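Local coordinates for protein RNA-dependent RNA polymerase (Taggert virus, PDB 6DX3) that probably acts as a deubiquitinase, using a viral OTU-type cysteine protease domain to remove ubiquitin from its conjugates, at residues K113-I118 with L139-I144; Y16-V21 with Y129-G134; G38-H43 with N97-S102. One frame throughout, in Å; residues are numbered along the deposited sequence.

Contact 1. Residues K113-I118 with L139-I144; sequences KVTVYI and LESINI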
loop_
_atom_site.group_PDB
_atom_site.type_symbol
_atom_site.label_atom_id
_atom_site.label_comp_id
_atom_site.label_asym_id
_atom_site.label_seq_id
_atom_site.Cartn_x
_atom_site.Cartn_y
_atom_site.Cartn_z
ATOM N N LYS A 113 -9.097 -1.419 8.395
ATOM C CA LYS A 113 -8.520 -1.132 9.708
ATOM C C LYS A 113 -7.210 -1.896 9.899
ATOM O O LYS A 113 -7.012 -2.616 10.880
ATOM C CB LYS A 113 -9.511 -1.447 10.828
ATOM C CG LYS A 113 -10.603 -0.402 11.003
ATOM C CD LYS A 113 -11.741 -0.927 11.855
ATOM C CE LYS A 113 -12.994 -1.146 11.026
ATOM N NZ LYS A 113 -12.712 -1.985 9.827
ATOM N N VAL A 114 -6.319 -1.751 8.923
ATOM C CA VAL A 114 -5.000 -2.367 8.948
ATOM C C VAL A 114 -3.986 -1.312 8.535
ATOM O O VAL A 114 -4.275 -0.461 7.687
ATOM C CB VAL A 114 -4.927 -3.605 8.023
ATOM C CG1 VAL A 114 -5.191 -3.213 6.573
ATOM C CG2 VAL A 114 -3.576 -4.301 8.154
ATOM N N THR A 115 -2.808 -1.354 9.145
ATOM C CA THR A 115 -1.755 -0.396 8.848
ATOM C C THR A 115 -0.933 -0.887 7.664
ATOM O O THR A 115 -0.633 -2.079 7.553
ATOM C CB THR A 115 -0.862 -0.185 10.071
ATOM O OG1 THR A 115 -1.650 0.319 11.158
ATOM C CG2 THR A 115 0.250 0.803 9.764
ATOM N N VAL A 116 -0.591 0.036 6.767
ATOM C CA VAL A 116 0.190 -0.275 5.575
ATOM C C VAL A 116 1.389 0.657 5.511
ATOM O O VAL A 116 1.235 1.881 5.580
ATOM C CB VAL A 116 -0.648 -0.157 4.287
ATOM C CG1 VAL A 116 0.218 -0.464 3.071
ATOM C CG2 VAL A 116 -1.849 -1.092 4.339
ATOM N N TYR A 117 2.578 0.076 5.382
ATOM C CA TYR A 117 3.800 0.816 5.098
ATOM C C TYR A 117 4.076 0.728 3.605
ATOM O O TYR A 117 4.005 -0.360 3.024
ATOM C CB TYR A 117 4.992 0.248 5.873
ATOM C CG TYR A 117 4.977 0.465 7.372
ATOM C CD1 TYR A 117 6.061 1.047 8.014
ATOM C CD2 TYR A 117 3.896 0.063 8.148
ATOM C CE1 TYR A 117 6.064 1.239 9.381
ATOM C CE2 TYR A 117 3.889 0.252 9.516
ATOM C CZ TYR A 117 4.977 0.840 10.126
ATOM O OH TYR A 117 4.981 1.031 11.489
ATOM N N ILE A 118 4.389 1.863 2.987
ATOM C CA ILE A 118 4.761 1.917 1.577
ATOM C C ILE A 118 6.204 2.396 1.506
ATOM O O ILE A 118 6.489 3.575 1.756
ATOM C CB ILE A 118 3.841 2.832 0.759
ATOM C CG1 ILE A 118 2.370 2.511 1.034
ATOM C CG2 ILE A 118 4.143 2.687 -0.727
ATOM C CD1 ILE A 118 1.407 3.385 0.242
ATOM N N LEU A 139 6.186 -4.675 12.108
ATOM C CA LEU A 139 6.104 -6.129 12.034
ATOM C C LEU A 139 4.677 -6.661 12.108
ATOM O O LEU A 139 4.460 -7.836 11.796
ATOM C CB LEU A 139 6.945 -6.753 13.150
ATOM C CG LEU A 139 8.454 -6.525 13.030
ATOM C CD1 LEU A 139 9.191 -7.120 14.221
ATOM C CD2 LEU A 139 8.980 -7.103 11.724
ATOM N N GLU A 140 3.704 -5.843 12.515
ATOM C CA GLU A 140 2.305 -6.253 12.544
ATOM C C GLU A 140 1.461 -5.485 11.537
ATOM O O GLU A 140 0.240 -5.384 11.702
ATOM C CB GLU A 140 1.732 -6.097 13.952
ATOM C CG GLU A 140 2.329 -4.958 14.744
ATOM C CD GLU A 140 2.049 -5.082 16.225
ATOM O OE1 GLU A 140 0.922 -4.746 16.647
ATOM O OE2 GLU A 140 2.954 -5.523 16.965
ATOM N N SER A 141 2.089 -4.940 10.501
ATOM C CA SER A 141 1.417 -4.197 9.449
ATOM C C SER A 141 1.746 -4.815 8.096
ATOM O O SER A 141 2.595 -5.702 7.978
ATOM C CB SER A 141 1.827 -2.719 9.466
ATOM O OG SER A 141 1.633 -2.146 10.747
ATOM N N ILE A 142 1.066 -4.327 7.069
ATOM C CA ILE A 142 1.368 -4.695 5.693
ATOM C C ILE A 142 2.472 -3.783 5.178
ATOM O O ILE A 142 2.369 -2.553 5.262
ATOM C CB ILE A 142 0.116 -4.595 4.808
ATOM C CG1 ILE A 142 -0.932 -5.622 5.251
ATOM C CG2 ILE A 142 0.488 -4.778 3.342
ATOM C CD1 ILE A 142 -2.297 -5.394 4.647
ATOM N N ASN A 143 3.538 -4.380 4.657
ATOM C CA ASN A 143 4.632 -3.636 4.050
ATOM C C ASN A 143 4.666 -3.937 2.559
ATOM O O ASN A 143 4.648 -5.105 2.157
ATOM C CB ASN A 143 5.968 -3.994 4.702
ATOM C CG ASN A 143 6.016 -3.623 6.172
ATOM O OD1 ASN A 143 6.473 -2.539 6.536
ATOM N ND2 ASN A 143 5.540 -4.523 7.028
ATOM N N ILE A 144 4.690 -2.881 1.744
ATOM C CA ILE A 144 4.805 -3.012 0.299
ATOM C C ILE A 144 5.915 -2.090 -0.185
ATOM O O ILE A 144 6.309 -1.139 0.493
ATOM C CB ILE A 144 3.483 -2.706 -0.441
ATOM C CG1 ILE A 144 3.072 -1.250 -0.245
ATOM C CG2 ILE A 144 2.369 -3.630 0.026
ATOM C CD1 ILE A 144 1.804 -0.889 -0.975
HETATM O O HOH W 1 -2.231 -3.659 11.073
#

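Contact 2. Residues Y16-V21 with Y129-G134; sequences YYYSPV and YVVRYG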
loop_
_atom_site.group_PDB
_atom_site.type_symbol
_atom_site.label_atom_id
_atom_site.label_comp_id
_atom_site.label_asym_id
_atom_site.label_seq_id
_atom_site.Cartn_x
_atom_site.Cartn_y
_atom_site.Cartn_z
ATOM N N TYR A 16 -1.490 10.995 6.920
ATOM C CA TYR A 16 -0.671 9.805 7.107
ATOM C C TYR A 16 0.706 10.235 7.591
ATOM O O TYR A 16 1.006 11.427 7.695
ATOM C CB TYR A 16 -0.583 8.981 5.817
ATOM C CG TYR A 16 -0.114 9.764 4.609
ATOM C CD1 TYR A 16 1.228 9.799 4.258
ATOM C CD2 TYR A 16 -1.019 10.464 3.819
ATOM C CE1 TYR A 16 1.658 10.511 3.153
ATOM C CE2 TYR A 16 -0.599 11.178 2.715
ATOM C CZ TYR A 16 0.738 11.201 2.388
ATOM O OH TYR A 16 1.154 11.914 1.287
ATOM N N TYR A 17 1.547 9.251 7.888
ATOM C CA TYR A 17 2.885 9.496 8.402
ATOM C C TYR A 17 3.915 9.390 7.286
ATOM O O TYR A 17 3.745 8.634 6.327
ATOM C CB TYR A 17 3.226 8.505 9.517
ATOM C CG TYR A 17 2.385 8.678 10.755
ATOM C CD1 TYR A 17 1.180 8.002 10.898
ATOM C CD2 TYR A 17 2.789 9.522 11.779
ATOM C CE1 TYR A 17 0.406 8.158 12.031
ATOM C CE2 TYR A 17 2.021 9.685 12.916
ATOM C CZ TYR A 17 0.832 9.002 13.036
ATOM O OH TYR A 17 0.068 9.165 14.166
ATOM N N TYR A 18 4.995 10.160 7.429
ATOM C CA TYR A 18 6.097 10.183 6.478
ATOM C C TYR A 18 7.409 10.149 7.246
ATOM O O TYR A 18 7.543 10.804 8.283
ATOM C CB TYR A 18 6.046 11.437 5.590
ATOM C CG TYR A 18 7.277 11.666 4.729
ATOM C CD1 TYR A 18 7.317 11.224 3.415
ATOM C CD2 TYR A 18 8.386 12.347 5.222
ATOM C CE1 TYR A 18 8.429 11.439 2.620
ATOM C CE2 TYR A 18 9.505 12.563 4.435
ATOM C CZ TYR A 18 9.519 12.108 3.133
ATOM O OH TYR A 18 10.626 12.323 2.340
ATOM N N SER A 19 8.382 9.401 6.722
ATOM C CA SER A 19 9.680 9.318 7.359
ATOM C C SER A 19 10.766 9.040 6.330
ATOM O O SER A 19 10.605 8.120 5.513
ATOM C CB SER A 19 9.698 8.224 8.429
ATOM O OG SER A 19 11.024 7.924 8.824
ATOM N N PRO A 20 11.856 9.801 6.326
ATOM C CA PRO A 20 13.022 9.390 5.543
ATOM C C PRO A 20 13.698 8.193 6.189
ATOM O O PRO A 20 13.702 8.039 7.413
ATOM C CB PRO A 20 13.927 10.627 5.571
ATOM C CG PRO A 20 13.558 11.320 6.847
ATOM C CD PRO A 20 12.076 11.080 7.024
ATOM N N VAL A 21 14.249 7.320 5.344
ATOM C CA VAL A 21 14.986 6.142 5.788
ATOM C C VAL A 21 16.192 5.949 4.877
ATOM O O VAL A 21 16.344 6.618 3.855
ATOM C CB VAL A 21 14.121 4.859 5.801
ATOM C CG1 VAL A 21 12.945 4.994 6.757
ATOM C CG2 VAL A 21 13.642 4.521 4.400
ATOM N N TYR A 129 12.633 6.694 1.586
ATOM C CA TYR A 129 11.575 7.218 2.441
ATOM C C TYR A 129 10.449 6.197 2.511
ATOM O O TYR A 129 10.355 5.286 1.685
ATOM C CB TYR A 129 11.064 8.586 1.959
ATOM C CG TYR A 129 10.084 8.576 0.800
ATOM C CD1 TYR A 129 8.728 8.347 1.009
ATOM C CD2 TYR A 129 10.509 8.844 -0.496
ATOM C CE1 TYR A 129 7.829 8.349 -0.040
ATOM C CE2 TYR A 129 9.615 8.856 -1.554
ATOM C CZ TYR A 129 8.276 8.604 -1.319
ATOM O OH TYR A 129 7.377 8.610 -2.360
ATOM N N VAL A 130 9.596 6.365 3.518
ATOM C CA VAL A 130 8.478 5.463 3.769
ATOM C C VAL A 130 7.295 6.287 4.258
ATOM O O VAL A 130 7.471 7.285 4.967
ATOM C CB VAL A 130 8.864 4.364 4.789
ATOM C CG1 VAL A 130 9.260 4.980 6.127
ATOM C CG2 VAL A 130 7.734 3.357 4.967
ATOM N N VAL A 131 6.089 5.894 3.852
ATOM C CA VAL A 131 4.866 6.497 4.364
ATOM C C VAL A 131 4.045 5.410 5.043
ATOM O O VAL A 131 4.072 4.240 4.643
ATOM C CB VAL A 131 4.041 7.208 3.266
ATOM C CG1 VAL A 131 4.885 8.272 2.571
ATOM C CG2 VAL A 131 3.495 6.210 2.266
ATOM N N ARG A 132 3.321 5.801 6.088
ATOM C CA ARG A 132 2.552 4.862 6.893
ATOM C C ARG A 132 1.113 5.339 6.983
ATOM O O ARG A 132 0.852 6.457 7.439
ATOM C CB ARG A 132 3.147 4.709 8.296
ATOM C CG ARG A 132 2.440 3.653 9.140
ATOM C CD ARG A 132 3.008 3.587 10.544
ATOM N NE ARG A 132 2.557 4.705 11.364
ATOM C CZ ARG A 132 3.208 5.159 12.428
ATOM N NH1 ARG A 132 4.343 4.587 12.804
ATOM N NH2 ARG A 132 2.725 6.184 13.114
ATOM N N TYR A 133 0.188 4.492 6.543
ATOM C CA TYR A 133 -1.243 4.696 6.747
ATOM C C TYR A 133 -1.645 3.817 7.926
ATOM O O TYR A 133 -1.851 2.613 7.771
ATOM C CB TYR A 133 -2.029 4.351 5.485
ATOM C CG TYR A 133 -1.748 5.283 4.329
ATOM C CD1 TYR A 133 -2.473 6.456 4.166
ATOM C CD2 TYR A 133 -0.757 4.991 3.400
ATOM C CE1 TYR A 133 -2.221 7.311 3.113
ATOM C CE2 TYR A 133 -0.495 5.843 2.345
ATOM C CZ TYR A 133 -1.232 7.000 2.204
ATOM O OH TYR A 133 -0.979 7.854 1.151
ATOM N N GLY A 134 -1.738 4.414 9.105
ATOM C CA GLY A 134 -2.029 3.696 10.329
ATOM C C GLY A 134 -0.971 3.946 11.387
ATOM O O GLY A 134 -0.025 4.708 11.197
#

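Contact 3. Residues G38-H43 with N97-S102; sequences GNCLYH and NEWGSS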
loop_
_atom_site.group_PDB
_atom_site.type_symbol
_atom_site.label_atom_id
_atom_site.label_comp_id
_atom_site.label_asym_id
_atom_site.label_seq_id
_atom_site.Cartn_x
_atom_site.Cartn_y
_atom_site.Cartn_z
ATOM N N GLY A 38 -0.805 -3.808 -14.310
ATOM C CA GLY A 38 -1.365 -2.645 -13.649
ATOM C C GLY A 38 -2.133 -2.929 -12.374
ATOM O O GLY A 38 -2.601 -1.981 -11.736
ATOM N N ASN A 39 -2.279 -4.194 -11.982
ATOM C CA ASN A 39 -2.980 -4.562 -10.757
ATOM C C ASN A 39 -2.027 -4.821 -9.594
ATOM O O ASN A 39 -2.472 -5.258 -8.527
ATOM C CB ASN A 39 -3.848 -5.802 -10.999
ATOM C CG ASN A 39 -4.848 -5.613 -12.126
ATOM O OD1 ASN A 39 -5.537 -4.596 -12.204
ATOM N ND2 ASN A 39 -4.930 -6.601 -13.010
ATOM N N CYS A 40 -0.734 -4.535 -9.776
ATOM C CA CYS A 40 0.291 -4.961 -8.827
ATOM C C CYS A 40 0.079 -4.392 -7.427
ATOM O O CYS A 40 0.437 -5.044 -6.439
ATOM C CB CYS A 40 1.669 -4.562 -9.350
ATOM S SG CYS A 40 1.783 -2.800 -9.701
ATOM N N LEU A 41 -0.468 -3.180 -7.311
ATOM C CA LEU A 41 -0.764 -2.657 -5.978
ATOM C C LEU A 41 -1.760 -3.558 -5.259
ATOM O O LEU A 41 -1.559 -3.921 -4.094
ATOM C CB LEU A 41 -1.302 -1.228 -6.056
ATOM C CG LEU A 41 -1.762 -0.704 -4.689
ATOM C CD1 LEU A 41 -0.571 -0.503 -3.756
ATOM C CD2 LEU A 41 -2.573 0.574 -4.805
ATOM N N TYR A 42 -2.834 -3.947 -5.953
ATOM C CA TYR A 42 -3.865 -4.776 -5.338
ATOM C C TYR A 42 -3.376 -6.198 -5.094
ATOM O O TYR A 42 -3.784 -6.827 -4.112
ATOM C CB TYR A 42 -5.118 -4.766 -6.211
ATOM C CG TYR A 42 -5.590 -3.366 -6.525
ATOM C CD1 TYR A 42 -6.059 -2.535 -5.515
ATOM C CD2 TYR A 42 -5.554 -2.867 -7.819
ATOM C CE1 TYR A 42 -6.487 -1.249 -5.785
ATOM C CE2 TYR A 42 -5.982 -1.578 -8.102
ATOM C CZ TYR A 42 -6.446 -0.774 -7.076
ATOM O OH TYR A 42 -6.875 0.506 -7.338
ATOM N N HIS A 43 -2.515 -6.720 -5.971
ATOM C CA HIS A 43 -1.866 -8.003 -5.713
ATOM C C HIS A 43 -1.083 -7.960 -4.406
ATOM O O HIS A 43 -1.215 -8.849 -3.556
ATOM C CB HIS A 43 -0.927 -8.362 -6.867
ATOM C CG HIS A 43 -1.620 -8.876 -8.090
ATOM N ND1 HIS A 43 -2.289 -10.081 -8.117
ATOM C CD2 HIS A 43 -1.725 -8.360 -9.337
ATOM C CE1 HIS A 43 -2.784 -10.279 -9.325
ATOM N NE2 HIS A 43 -2.458 -9.249 -10.083
ATOM N N ASN A 97 -6.672 -3.162 -15.193
ATOM C CA ASN A 97 -5.218 -3.009 -15.281
ATOM C C ASN A 97 -4.762 -1.568 -15.073
ATOM O O ASN A 97 -3.682 -1.186 -15.534
ATOM C CB ASN A 97 -4.681 -3.540 -16.613
ATOM C CG ASN A 97 -4.305 -5.002 -16.546
ATOM O OD1 ASN A 97 -3.316 -5.371 -15.911
ATOM N ND2 ASN A 97 -5.093 -5.846 -17.201
ATOM N N GLU A 98 -5.554 -0.760 -14.379
ATOM C CA GLU A 98 -5.202 0.627 -14.110
ATOM C C GLU A 98 -4.351 0.719 -12.850
ATOM O O GLU A 98 -4.620 0.046 -11.851
ATOM C CB GLU A 98 -6.463 1.478 -13.968
ATOM C CG GLU A 98 -6.205 2.954 -13.708
ATOM C CD GLU A 98 -5.736 3.706 -14.941
ATOM O OE1 GLU A 98 -5.755 3.131 -16.051
ATOM O OE2 GLU A 98 -5.344 4.881 -14.795
ATOM N N TRP A 99 -3.325 1.564 -12.909
ATOM C CA TRP A 99 -2.355 1.669 -11.825
ATOM C C TRP A 99 -3.011 2.130 -10.529
ATOM O O TRP A 99 -3.705 3.151 -10.497
ATOM C CB TRP A 99 -1.250 2.647 -12.215
ATOM C CG TRP A 99 -0.314 2.123 -13.247
ATOM C CD1 TRP A 99 -0.171 2.570 -14.529
ATOM C CD2 TRP A 99 0.619 1.052 -13.088
ATOM N NE1 TRP A 99 0.799 1.840 -15.176
ATOM C CE2 TRP A 99 1.297 0.902 -14.311
ATOM C CE3 TRP A 99 0.949 0.205 -12.028
ATOM C CZ2 TRP A 99 2.286 -0.054 -14.500
ATOM C CZ3 TRP A 99 1.927 -0.746 -12.225
ATOM C CH2 TRP A 99 2.582 -0.871 -13.447
ATOM N N GLY A 100 -2.784 1.370 -9.451
ATOM C CA GLY A 100 -3.129 1.844 -8.127
ATOM C C GLY A 100 -2.047 2.739 -7.542
ATOM O O GLY A 100 -0.895 2.722 -7.974
ATOM N N SER A 101 -2.425 3.534 -6.543
ATOM C CA SER A 101 -1.519 4.528 -5.972
ATOM C C SER A 101 -1.728 4.577 -4.461
ATOM O O SER A 101 -2.496 3.795 -3.893
ATOM C CB SER A 101 -1.734 5.900 -6.628
ATOM O OG SER A 101 -2.973 6.466 -6.225
ATOM N N SER A 102 -1.046 5.521 -3.806
ATOM C CA SER A 102 -1.101 5.607 -2.348
ATOM C C SER A 102 -2.492 5.976 -1.844
ATOM O O SER A 102 -2.859 5.606 -0.724
ATOM C CB SER A 102 -0.066 6.617 -1.843
ATOM O OG SER A 102 -0.417 7.941 -2.216
HETATM O O HOH W 2 -1.425 -1.364 -9.260
HETATM O O HOH W 3 -6.226 -2.424 -11.451
HETATM O O HOH W 4 -8.489 -4.333 -12.798
HETATM O O HOH W 5 -6.941 1.278 -10.251
#

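Contact 1. Residues K113-I118 with L139-I144
Val116, Tyr117 and Ile118 pair with Ile142, Asn143 and Ile144 as parallel strand neighbours. The ladder is regular: Ile142 N gives to Thr115 O, Ile144 N to Tyr117 O, and Tyr117 N to Ile142 O at 2.6 Å. Packing is dense on the face carrying Val116, Ile118, Ile142 and Ile144. Ile142 CD1 meets Val114 CG2 at 3.9 Å, the side chains crossing at about a right angle, whereas Ile118 and Ile144 run side by side, CG1 to CD1 4.0 Å. Ile144 CG1, set between its backbone N and carbonyl carbon (chi1 64°), comes 3.5 Å from Tyr117 O. Branched aliphatics suit this face because helices 40-49 and 102-112 cover it. The reverse face is more polar. Asn143 lies beside Tyr117, its OD1 3.2 Å from Tyr117 CB and accepting from Trp119. Ser141 OG, bonded to Pro137 O, sits at the edge of the Tyr117 ring, 3.5 Å from CE2. The loose side is the outer edge by exposed Glu140, where a water bridges the backbones, 3.1 Å from Thr115 N and Glu140 O. Such a parallel pair, with helices over its aliphatic face, fits the central mixed sheet of the OTU fold.

Contact 2. Residues Y16-V21 with Y129-G134
Tyr17 offers one ring face to Arg132, whose NH2 stands 3.1 Å above the ring plane, over its centre, while Arg132 O lies at the ring edge, in plane. The guanidinium is not laid flat: its plane is turned 61° from the ring, and Tyr17 CE1 lies in plane at the edge of the guanidinium. The result is a cation-pi contact with CZ 4.0 Å from the ring centroid; Trp9 makes a second with the same arginine. Tyrosine suits this place by giving the arginine a broad face while its hydroxyl reaches Glu135. Arg132, long and flexible, is extended as far as CD and then bends (chi3 76°), placing NE where it donates to Gly134 O. Gly134 has positive phi, at backbone angles that only a residue without CB takes up easily.

At the end of the ladder, Tyr133 puts its OH, bonded to Glu78, over one face of the Tyr16 ring, offset toward the rim. Tyr16 CB in turn sits over the Tyr133 ring, 3.9 Å from its centroid in a CH-pi contact, the ring planes 37° apart. On the sheet face opposite Tyr17, Tyr18 and Tyr129 barely overlap, CE1 to CD1 3.5 Å; His120 stacks on Tyr129.

The backbones exchange paired bonds at Tyr17 with Arg132, 2.9 Å each way between N and O, and at Ser19 with Val130. Alternating hydrogen-bonded and non-hydrogen-bonded pairs make this an antiparallel ladder, joining strand 17-24 to strand 126-133 on the flank of the mixed sheet.

Contact 3. Residues G38-H43 with N97-S102
Gly38 and Asn97 bring their CA atoms within 4.2 Å where two irregular backbones meet, and Gly38 CA directs a nearly straight C-H contact at Asn97 O, 3.3 Å away. Only a glycine leaves room for that oxygen. Gly38 N also makes a weak bond to Asn97 OD1. The same CA lies over one face of the Trp99 six-membered ring, 4.0 Å from its centroid. The first torsion of Cys40 (chi1 55°) sets SG between the backbone N and carbonyl carbon, from where it reaches the ring edge in a sulfur-aromatic contact, 3.3 Å from CZ3. Leu41 CD2 packs on the backbone beside Gly100, 3.3 Å from Ser101 O; the absence of a side chain at Gly100 lets the leucine in. One water donates to Gly38 O and accepts from Leu41 N and Gly100 N; another joins Tyr42 OH to Glu98 O. Asp37 to Leu41 match the Asp-Gly-Asn-Cys-Leu sequence in which OTU proteases carry their nucleophile, so Cys40 is probably that residue. With one weak direct bond, and two acceptors, Gly38 O and Glu98 O, only 2.9 Å apart, the chemistry implies that donating waters satisfy the polar backbone beside the probable nucleophile.

How the contacts relate
Contacts 1 and 2 belong to one sheet and share the boundary between strands 116-121 and 126-133, where Ile118 N probably bonds to Val131 O and Val116 O to Tyr133 N. Contact 1 is core, aliphatic on its helix-covered face; contact 2, nearer the flank and partly exposed, relies on tyrosines and an arginine. Contact 3 is also largely buried, but it joins a helix start to a loop and depends on glycines and waters instead of a backbone ladder. It reaches the sheet through Leu41 CD1, which packs on Ile144 CD1 at 3.7 Å. Helix 102-112 is touched by side chains of all three, helix 40-49 by contact 1 and, as its own start, contact 3.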